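Local coordinates for glycosyl hydrolases family 31 family protein (Aspergillus niger, PDB 6DRU) that catalyses the release of alpha-xylose from the non-reducing terminal glucose of xyloglucan oligosaccharides, as an alpha-xylosidase of glycoside hydrolase family 31, at residues Tyr385-Gly399 with Tyr439-Phe451. Residues are numbered along the deposited sequence; the frame is centred on the assembly and turned at random.
Sequences YDKGIKNFWIDQADG and YPWAHQQAIEEGF. With XYS (alpha-D-xylopyranose), chain N; BGC (beta-D-glucopyranose), chain F.
Y385 meets F451 obliquely, with CE2 of Y385 4.0 Å from CD1 of F451. The F451 ring also lies near the backbone oxygen of K390. F392 turns the edge of its ring to F451, its CD2 3.8 Å from F451 CE1. I447 CG2 lies over one face of F451, toward the rim, and also touches F392.

W393 points the other way and brings CZ2 to within 3.2 Å of O3 of the bound xylose. I394 turns back to the helix, where its CG2 and CD1 meet CD1 of I447, tip to tip. I394 and H443 slide past each other in opposite directions, with I394 CG2 near H443 NE2. D395, probably an active-site residue, has OD1 2.7 Å from O5 of the xylose. Its backbone oxygen accepts a bond from a water, which is also hydrogen-bonded to H443 NE2 at 2.7 Å. The other ring nitrogen, ND1, is hydrogen-bonded to Y365 OH, so the ring is held at both nitrogens. A397 CB packs on H443 CD2, and A397 O sits at the edge of Y439.

Strand 391-394 and helix 439-451 of the TIM barrel run antiparallel, with their axes at 167°. Apolar packing dominates, while one water-mediated link joins H443 to the main chain of D395, whose carboxylate faces the sugar.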
ATOM      1  N   TYR A 385      31.197  32.460  -4.464  1.00 66.23           N
ATOM      2  CA  TYR A 385      31.963  32.425  -5.708  1.00 62.12           C
ATOM      3  C   TYR A 385      32.414  33.819  -6.128  1.00 60.57           C
ATOM      4  O   TYR A 385      33.573  34.019  -6.508  1.00 66.58           O
ATOM      5  CB  TYR A 385      31.132  31.773  -6.815  1.00 63.00           C
ATOM      6  CG  TYR A 385      31.935  31.354  -8.028  1.00 58.99           C
ATOM      7  CD1 TYR A 385      32.169  32.242  -9.071  1.00 52.19           C
ATOM      8  CD2 TYR A 385      32.447  30.068  -8.137  1.00 59.07           C
ATOM      9  CE1 TYR A 385      32.898  31.861 -10.183  1.00 59.57           C
ATOM     10  CE2 TYR A 385      33.176  29.678  -9.247  1.00 62.51           C
ATOM     11  CZ  TYR A 385      33.399  30.579 -10.267  1.00 64.06           C
ATOM     12  OH  TYR A 385      34.124  30.196 -11.373  1.00 67.38           O
ATOM     13  N   ASP A 386      31.512  34.797  -6.067  1.00 63.49           N
ATOM     14  CA  ASP A 386      31.853  36.174  -6.402  1.00 63.04           C
ATOM     15  C   ASP A 386      32.617  36.880  -5.293  1.00 61.03           C
ATOM     16  O   ASP A 386      32.807  38.100  -5.366  1.00 67.28           O
ATOM     17  CB  ASP A 386      30.588  36.970  -6.737  1.00 75.11           C
ATOM     18  CG  ASP A 386      29.987  36.577  -8.071  1.00 76.96           C
ATOM     19  OD1 ASP A 386      30.584  35.726  -8.766  1.00 73.62           O
ATOM     20  OD2 ASP A 386      28.920  37.121  -8.425  1.00 86.86           O
ATOM     21  N   LYS A 387      33.058  36.147  -4.268  1.00 70.77           N
ATOM     22  CA  LYS A 387      33.781  36.738  -3.149  1.00 72.25           C
ATOM     23  C   LYS A 387      35.058  35.968  -2.824  1.00 71.51           C
ATOM     24  O   LYS A 387      35.579  36.086  -1.709  1.00 71.07           O
ATOM     25  CB  LYS A 387      32.871  36.831  -1.924  1.00 61.42           C
ATOM     26  CG  LYS A 387      31.678  37.768  -2.109  1.00 63.25           C
ATOM     27  CD  LYS A 387      30.880  37.902  -0.824  1.00 59.93           C
ATOM     28  CE  LYS A 387      29.721  38.868  -0.952  1.00 63.21           C
ATOM     29  NZ  LYS A 387      28.953  38.941   0.324  1.00 60.25           N
ATOM     30  N   GLY A 388      35.566  35.176  -3.771  1.00 49.43           N
ATOM     31  CA  GLY A 388      36.849  34.520  -3.642  1.00 55.97           C
ATOM     32  C   GLY A 388      36.801  33.082  -3.173  1.00 70.03           C
ATOM     33  O   GLY A 388      37.833  32.400  -3.221  1.00 70.64           O
ATOM     34  N   ILE A 389      35.647  32.597  -2.730  1.00 58.42           N
ATOM     35  CA  ILE A 389      35.487  31.208  -2.318  1.00 67.18           C
ATOM     36  C   ILE A 389      34.787  30.496  -3.468  1.00 63.03           C
ATOM     37  O   ILE A 389      33.558  30.512  -3.571  1.00 63.96           O
ATOM     38  CB  ILE A 389      34.709  31.091  -1.005  1.00 67.01           C
ATOM     39  CG1 ILE A 389      35.412  31.889   0.094  1.00 55.85           C
ATOM     40  CG2 ILE A 389      34.573  29.631  -0.594  1.00 48.88           C
ATOM     41  CD1 ILE A 389      34.543  32.176   1.290  1.00 57.74           C
ATOM     42  N   LYS A 390      35.569  29.855  -4.337  1.00 58.86           N
ATOM     43  CA  LYS A 390      35.049  29.285  -5.572  1.00 63.54           C
ATOM     44  C   LYS A 390      35.078  27.763  -5.584  1.00 59.06           C
ATOM     45  O   LYS A 390      34.839  27.156  -6.632  1.00 62.17           O
ATOM     46  CB  LYS A 390      35.830  29.837  -6.763  1.00 59.45           C
ATOM     47  CG  LYS A 390      36.018  31.345  -6.713  1.00 55.93           C
ATOM     48  CD  LYS A 390      36.736  31.865  -7.944  1.00 64.76           C
ATOM     49  CE  LYS A 390      36.294  33.281  -8.272  1.00 75.19           C
ATOM     50  NZ  LYS A 390      36.497  33.611  -9.711  1.00 91.01           N
ATOM     51  N   ASN A 391      35.352  27.134  -4.448  1.00 58.42           N
ATOM     52  CA  ASN A 391      35.249  25.690  -4.299  1.00 51.01           C
ATOM     53  C   ASN A 391      34.283  25.399  -3.162  1.00 55.59           C
ATOM     54  O   ASN A 391      34.239  26.140  -2.175  1.00 64.91           O
ATOM     55  CB  ASN A 391      36.620  25.066  -4.026  1.00 59.19           C
ATOM     56  CG  ASN A 391      37.638  25.413  -5.098  1.00 67.44           C
ATOM     57  OD1 ASN A 391      37.728  24.740  -6.126  1.00 65.09           O
ATOM     58  ND2 ASN A 391      38.404  26.473  -4.865  1.00 64.09           N
ATOM     59  N   PHE A 392      33.496  24.335  -3.299  1.00 52.52           N
ATOM     60  CA  PHE A 392      32.365  24.122  -2.407  1.00 54.40           C
ATOM     61  C   PHE A 392      32.384  22.723  -1.810  1.00 57.90           C
ATOM     62  O   PHE A 392      32.678  21.741  -2.496  1.00 59.86           O
ATOM     63  CB  PHE A 392      31.052  24.372  -3.143  1.00 47.24           C
ATOM     64  CG  PHE A 392      30.870  25.801  -3.553  1.00 50.95           C
ATOM     65  CD1 PHE A 392      30.469  26.749  -2.629  1.00 50.24           C
ATOM     66  CD2 PHE A 392      31.130  26.204  -4.852  1.00 48.61           C
ATOM     67  CE1 PHE A 392      30.309  28.070  -2.996  1.00 51.74           C
ATOM     68  CE2 PHE A 392      30.974  27.527  -5.226  1.00 55.90           C
ATOM     69  CZ  PHE A 392      30.562  28.461  -4.295  1.00 56.30           C
ATOM     70  N   TRP A 393      32.059  22.650  -0.524  1.00 59.96           N
ATOM     71  CA  TRP A 393      32.036  21.410   0.243  1.00 56.87           C
ATOM     72  C   TRP A 393      30.574  21.047   0.484  1.00 66.19           C
ATOM     73  O   TRP A 393      29.933  21.582   1.393  1.00 65.28           O
ATOM     74  CB  TRP A 393      32.802  21.583   1.552  1.00 56.28           C
ATOM     75  CG  TRP A 393      32.969  20.331   2.348  1.00 58.25           C
ATOM     76  CD1 TRP A 393      32.597  19.072   1.985  1.00 61.93           C
ATOM     77  CD2 TRP A 393      33.561  20.216   3.648  1.00 64.55           C
ATOM     78  NE1 TRP A 393      32.916  18.182   2.978  1.00 58.70           N
ATOM     79  CE2 TRP A 393      33.510  18.858   4.011  1.00 63.09           C
ATOM     80  CE3 TRP A 393      34.127  21.132   4.540  1.00 59.46           C
ATOM     81  CZ2 TRP A 393      34.004  18.389   5.226  1.00 66.33           C
ATOM     82  CZ3 TRP A 393      34.619  20.666   5.746  1.00 58.57           C
ATOM     83  CH2 TRP A 393      34.552  19.307   6.079  1.00 61.99           C
ATOM     84  N   ILE A 394      30.045  20.148  -0.344  1.00 58.69           N
ATOM     85  CA  ILE A 394      28.634  19.764  -0.278  1.00 56.77           C
ATOM     86  C   ILE A 394      28.536  18.539   0.624  1.00 61.62           C
ATOM     87  O   ILE A 394      28.583  17.392   0.177  1.00 67.81           O
ATOM     88  CB  ILE A 394      28.038  19.534  -1.660  1.00 56.43           C
ATOM     89  CG1 ILE A 394      29.072  18.893  -2.591  1.00 53.83           C
ATOM     90  CG2 ILE A 394      27.544  20.849  -2.197  1.00 57.12           C
ATOM     91  CD1 ILE A 394      28.539  18.563  -3.970  1.00 54.11           C
ATOM     92  N   ASP A 395      28.377  18.797   1.913  1.00 65.50           N
ATOM     93  CA  ASP A 395      28.420  17.783   2.949  1.00 66.06           C
ATOM     94  C   ASP A 395      27.007  17.354   3.329  1.00 68.44           C
ATOM     95  O   ASP A 395      26.047  18.112   3.173  1.00 63.78           O
ATOM     96  CB  ASP A 395      29.163  18.333   4.169  1.00 59.72           C
ATOM     97  CG  ASP A 395      29.318  17.316   5.275  1.00 70.14           C
ATOM     98  OD1 ASP A 395      29.154  17.706   6.450  1.00 70.88           O
ATOM     99  OD2 ASP A 395      29.578  16.132   4.974  1.00 84.34           O
ATOM    100  N   GLN A 396      26.891  16.113   3.808  1.00 65.42           N
ATOM    101  CA  GLN A 396      25.663  15.613   4.431  1.00 62.77           C
ATOM    102  C   GLN A 396      24.483  15.616   3.464  1.00 57.94           C
ATOM    103  O   GLN A 396      23.348  15.910   3.844  1.00 80.05           O
ATOM    104  CB  GLN A 396      25.330  16.409   5.694  1.00 48.05           C
ATOM    105  CG  GLN A 396      26.236  16.082   6.855  1.00 60.46           C
ATOM    106  CD  GLN A 396      25.578  15.160   7.852  1.00 60.77           C
ATOM    107  OE1 GLN A 396      24.464  15.414   8.301  1.00 76.03           O
ATOM    108  NE2 GLN A 396      26.263  14.078   8.202  1.00 70.65           N
ATOM    109  N   ALA A 397      24.746  15.279   2.204  1.00 60.39           N
ATOM    110  CA  ALA A 397      23.720  15.248   1.168  1.00 63.12           C
ATOM    111  C   ALA A 397      23.470  13.826   0.670  1.00 57.84           C
ATOM    112  O   ALA A 397      23.343  13.585  -0.532  1.00 61.48           O
ATOM    113  CB  ALA A 397      24.099  16.161   0.007  1.00 50.53           C
ATOM    114  N   ASP A 398      23.386  12.870   1.599  1.00 54.83           N
ATOM    115  CA  ASP A 398      23.165  11.481   1.213  1.00 59.44           C
ATOM    116  C   ASP A 398      21.770  11.269   0.639  1.00 68.39           C
ATOM    117  O   ASP A 398      21.585  10.416  -0.238  1.00 73.36           O
ATOM    118  CB  ASP A 398      23.395  10.559   2.411  1.00 64.46           C
ATOM    119  CG  ASP A 398      24.842  10.564   2.885  1.00 77.08           C
ATOM    120  OD1 ASP A 398      25.241  11.522   3.583  1.00 72.44           O
ATOM    121  OD2 ASP A 398      25.580   9.609   2.559  1.00 74.71           O
ATOM    122  N   GLY A 399      20.791  12.023   1.105  1.00 65.55           N
ATOM    123  CA  GLY A 399      19.437  11.902   0.611  1.00 63.42           C
ATOM    124  C   GLY A 399      18.518  11.270   1.642  1.00 71.34           C
ATOM    125  O   GLY A 399      18.917  10.395   2.423  1.00 71.74           O
ATOM    126  N   TYR A 439      19.605  11.678  -5.504  1.00 53.26           N
ATOM    127  CA  TYR A 439      19.741  12.927  -4.753  1.00 56.43           C
ATOM    128  C   TYR A 439      21.179  13.427  -4.653  1.00 64.29           C
ATOM    129  O   TYR A 439      21.426  14.588  -5.023  1.00 60.61           O
ATOM    130  CB  TYR A 439      19.108  12.772  -3.365  1.00 49.21           C
ATOM    131  CG  TYR A 439      19.009  14.076  -2.608  1.00 57.37           C
ATOM    132  CD1 TYR A 439      20.044  14.511  -1.790  1.00 61.85           C
ATOM    133  CD2 TYR A 439      17.882  14.877  -2.718  1.00 65.07           C
ATOM    134  CE1 TYR A 439      19.956  15.706  -1.101  1.00 61.03           C
ATOM    135  CE2 TYR A 439      17.783  16.071  -2.033  1.00 68.44           C
ATOM    136  CZ  TYR A 439      18.824  16.481  -1.226  1.00 64.69           C
ATOM    137  OH  TYR A 439      18.727  17.672  -0.543  1.00 60.37           O
ATOM    138  N   PRO A 440      22.160  12.649  -4.172  1.00 58.22           N
ATOM    139  CA  PRO A 440      23.527  13.191  -4.116  1.00 52.96           C
ATOM    140  C   PRO A 440      24.133  13.411  -5.488  1.00 58.48           C
ATOM    141  O   PRO A 440      24.947  14.328  -5.658  1.00 56.27           O
ATOM    142  CB  PRO A 440      24.293  12.127  -3.322  1.00 55.26           C
ATOM    143  CG  PRO A 440      23.564  10.867  -3.605  1.00 64.85           C
ATOM    144  CD  PRO A 440      22.113  11.250  -3.702  1.00 55.96           C
ATOM    145  N   TRP A 441      23.759  12.592  -6.473  1.00 58.79           N
ATOM    146  CA  TRP A 441      24.230  12.795  -7.838  1.00 59.62           C
ATOM    147  C   TRP A 441      23.739  14.128  -8.390  1.00 51.61           C
ATOM    148  O   TRP A 441      24.505  14.871  -9.016  1.00 49.68           O
ATOM    149  CB  TRP A 441      23.756  11.632  -8.711  1.00 53.89           C
ATOM    150  CG  TRP A 441      24.361  11.557 -10.078  1.00 51.87           C
ATOM    151  CD1 TRP A 441      25.421  10.789 -10.462  1.00 50.90           C
ATOM    152  CD2 TRP A 441      23.924  12.253 -11.252  1.00 56.37           C
ATOM    153  NE1 TRP A 441      25.677  10.969 -11.800  1.00 54.93           N
ATOM    154  CE2 TRP A 441      24.773  11.864 -12.308  1.00 58.08           C
ATOM    155  CE3 TRP A 441      22.903  13.171 -11.512  1.00 49.92           C
ATOM    156  CZ2 TRP A 441      24.632  12.362 -13.601  1.00 51.40           C
ATOM    157  CZ3 TRP A 441      22.763  13.665 -12.798  1.00 55.71           C
ATOM    158  CH2 TRP A 441      23.623  13.259 -13.825  1.00 58.83           C
ATOM    159  N   ALA A 442      22.467  14.454  -8.155  1.00 46.46           N
ATOM    160  CA  ALA A 442      21.931  15.735  -8.598  1.00 54.20           C
ATOM    161  C   ALA A 442      22.459  16.896  -7.770  1.00 60.48           C
ATOM    162  O   ALA A 442      22.462  18.033  -8.254  1.00 56.23           O
ATOM    163  CB  ALA A 442      20.403  15.714  -8.549  1.00 54.54           C
ATOM    164  N   HIS A 443      22.897  16.640  -6.535  1.00 69.37           N
ATOM    165  CA  HIS A 443      23.512  17.697  -5.738  1.00 55.39           C
ATOM    166  C   HIS A 443      24.882  18.070  -6.292  1.00 56.58           C
ATOM    167  O   HIS A 443      25.217  19.257  -6.383  1.00 56.99           O
ATOM    168  CB  HIS A 443      23.614  17.262  -4.276  1.00 48.69           C
ATOM    169  CG  HIS A 443      23.870  18.389  -3.325  1.00 48.55           C
ATOM    170  ND1 HIS A 443      23.184  19.582  -3.384  1.00 49.37           N
ATOM    171  CD2 HIS A 443      24.729  18.502  -2.285  1.00 53.24           C
ATOM    172  CE1 HIS A 443      23.612  20.383  -2.425  1.00 48.83           C
ATOM    173  NE2 HIS A 443      24.547  19.750  -1.742  1.00 48.87           N
ATOM    174  N   GLN A 444      25.692  17.071  -6.659  1.00 55.26           N
ATOM    175  CA  GLN A 444      26.927  17.352  -7.385  1.00 62.39           C
ATOM    176  C   GLN A 444      26.634  18.104  -8.675  1.00 63.34           C
ATOM    177  O   GLN A 444      27.342  19.056  -9.026  1.00 61.85           O
ATOM    178  CB  GLN A 444      27.669  16.051  -7.698  1.00 53.90           C
ATOM    179  CG  GLN A 444      28.067  15.227  -6.491  1.00 59.14           C
ATOM    180  CD  GLN A 444      28.801  13.959  -6.882  1.00 54.60           C
ATOM    181  OE1 GLN A 444      28.187  12.961  -7.258  1.00 57.78           O
ATOM    182  NE2 GLN A 444      30.125  13.994  -6.803  1.00 64.00           N
ATOM    183  N   GLN A 445      25.587  17.684  -9.391  1.00 60.92           N
ATOM    184  CA  GLN A 445      25.219  18.321 -10.650  1.00 61.48           C
ATOM    185  C   GLN A 445      24.882  19.795 -10.463  1.00 62.35           C
ATOM    186  O   GLN A 445      25.138  20.606 -11.360  1.00 60.38           O
ATOM    187  CB  GLN A 445      24.037  17.572 -11.272  1.00 58.09           C
ATOM    188  CG  GLN A 445      23.486  18.186 -12.547  1.00 58.38           C
ATOM    189  CD  GLN A 445      22.174  17.557 -12.977  1.00 64.38           C
ATOM    190  OE1 GLN A 445      21.406  17.064 -12.150  1.00 67.80           O
ATOM    191  NE2 GLN A 445      21.909  17.571 -14.278  1.00 80.31           N
ATOM    192  N   ALA A 446      24.316  20.162  -9.311  1.00 60.49           N
ATOM    193  CA  ALA A 446      23.956  21.557  -9.077  1.00 56.09           C
ATOM    194  C   ALA A 446      25.177  22.471  -9.137  1.00 60.64           C
ATOM    195  O   ALA A 446      25.123  23.546  -9.747  1.00 65.75           O
ATOM    196  CB  ALA A 446      23.246  21.695  -7.730  1.00 51.24           C
ATOM    197  N   ILE A 447      26.289  22.059  -8.525  1.00 55.11           N
ATOM    198  CA  ILE A 447      27.491  22.891  -8.559  1.00 63.24           C
ATOM    199  C   ILE A 447      28.229  22.721  -9.878  1.00 65.10           C
ATOM    200  O   ILE A 447      28.844  23.673 -10.375  1.00 62.17           O
ATOM    201  CB  ILE A 447      28.406  22.589  -7.361  1.00 57.53           C
ATOM    202  CG1 ILE A 447      27.699  22.923  -6.054  1.00 53.01           C
ATOM    203  CG2 ILE A 447      29.694  23.376  -7.445  1.00 60.16           C
ATOM    204  CD1 ILE A 447      27.119  21.726  -5.398  1.00 69.25           C
ATOM    205  N   GLU A 448      28.178  21.526 -10.470  1.00 63.72           N
ATOM    206  CA  GLU A 448      28.786  21.339 -11.782  1.00 59.39           C
ATOM    207  C   GLU A 448      28.166  22.286 -12.799  1.00 63.00           C
ATOM    208  O   GLU A 448      28.877  22.916 -13.591  1.00 57.70           O
ATOM    209  CB  GLU A 448      28.631  19.887 -12.232  1.00 57.47           C
ATOM    210  CG  GLU A 448      29.186  19.604 -13.621  1.00 65.43           C
ATOM    211  CD  GLU A 448      30.705  19.570 -13.653  1.00 78.64           C
ATOM    212  OE1 GLU A 448      31.326  19.530 -12.570  1.00 79.40           O
ATOM    213  OE2 GLU A 448      31.277  19.588 -14.764  1.00 76.93           O
ATOM    214  N   GLU A 449      26.836  22.410 -12.780  1.00 63.99           N
ATOM    215  CA  GLU A 449      26.165  23.354 -13.666  1.00 60.77           C
ATOM    216  C   GLU A 449      26.579  24.786 -13.353  1.00 65.22           C
ATOM    217  O   GLU A 449      26.761  25.602 -14.264  1.00 71.55           O
ATOM    218  CB  GLU A 449      24.649  23.193 -13.548  1.00 62.56           C
ATOM    219  CG  GLU A 449      24.116  21.875 -14.092  1.00 76.58           C
ATOM    220  CD  GLU A 449      22.660  21.635 -13.728  1.00 86.26           C
ATOM    221  OE1 GLU A 449      22.179  22.233 -12.741  1.00 79.07           O
ATOM    222  OE2 GLU A 449      21.998  20.839 -14.431  1.00 84.70           O
ATOM    223  N   GLY A 450      26.743  25.108 -12.068  1.00 61.57           N
ATOM    224  CA  GLY A 450      27.171  26.449 -11.701  1.00 57.21           C
ATOM    225  C   GLY A 450      28.606  26.736 -12.093  1.00 65.52           C
ATOM    226  O   GLY A 450      28.914  27.815 -12.607  1.00 63.11           O
ATOM    227  N   PHE A 451      29.507  25.783 -11.841  1.00 65.95           N
ATOM    228  CA  PHE A 451      30.894  25.931 -12.272  1.00 58.39           C
ATOM    229  C   PHE A 451      30.977  26.155 -13.775  1.00 65.86           C
ATOM    230  O   PHE A 451      31.576  27.132 -14.240  1.00 72.65           O
ATOM    231  CB  PHE A 451      31.701  24.693 -11.875  1.00 54.31           C
ATOM    232  CG  PHE A 451      32.142  24.682 -10.438  1.00 51.37           C
ATOM    233  CD1 PHE A 451      32.111  25.837  -9.676  1.00 61.41           C
ATOM    234  CD2 PHE A 451      32.590  23.509  -9.851  1.00 57.67           C
ATOM    235  CE1 PHE A 451      32.519  25.823  -8.353  1.00 60.08           C
ATOM    236  CE2 PHE A 451      32.999  23.488  -8.531  1.00 61.78           C
ATOM    237  CZ  PHE A 451      32.963  24.646  -7.782  1.00 59.00           C
TER
HETATM  238  C1  XYS N 834      29.980  15.999   8.791  1.00 74.91           C
HETATM  239  C2  XYS N 834      31.162  15.831   7.865  1.00 72.98           C
HETATM  240  C3  XYS N 834      32.396  16.394   8.535  1.00 72.64           C
HETATM  241  C4  XYS N 834      32.130  17.816   8.977  1.00 71.74           C
HETATM  242  C5  XYS N 834      30.860  17.858   9.798  1.00 73.07           C
HETATM  243  O1  XYS N 834      30.234  15.325  10.001  1.00 64.79           O
HETATM  244  O2  XYS N 834      31.351  14.466   7.580  1.00 73.96           O
HETATM  245  O3  XYS N 834      33.477  16.375   7.632  1.00 76.70           O
HETATM  246  O4  XYS N 834      33.208  18.271   9.761  1.00 63.86           O
HETATM  247  O5  XYS N 834      29.775  17.371   9.038  1.00 71.89           O
HETATM  248  C2  BGC F   5      26.590  13.039  14.717  1.00 78.70           C
HETATM  249  C3  BGC F   5      26.020  12.866  13.352  1.00 77.59           C
HETATM  250  C4  BGC F   5      26.176  14.173  12.554  1.00 70.77           C
HETATM  251  C5  BGC F   5      27.600  14.651  12.611  1.00 73.66           C
HETATM  252  C6  BGC F   5      27.714  16.008  11.930  1.00 72.71           C
HETATM  253  C1  BGC F   5      28.020  13.490  14.569  1.00 74.67           C
HETATM  254  O2  BGC F   5      26.538  11.795  15.449  1.00 83.71           O
HETATM  255  O3  BGC F   5      24.683  12.533  13.458  1.00 76.03           O
HETATM  256  O4  BGC F   5      25.821  13.954  11.207  1.00 63.38           O
HETATM  257  O5  BGC F   5      28.018  14.781  13.956  1.00 79.50           O
HETATM  258  O6  BGC F   5      28.912  16.639  12.328  1.00 61.37           O
HETATM  259  O   HOH W   1      25.500  19.787   0.767  1.00 54.61           O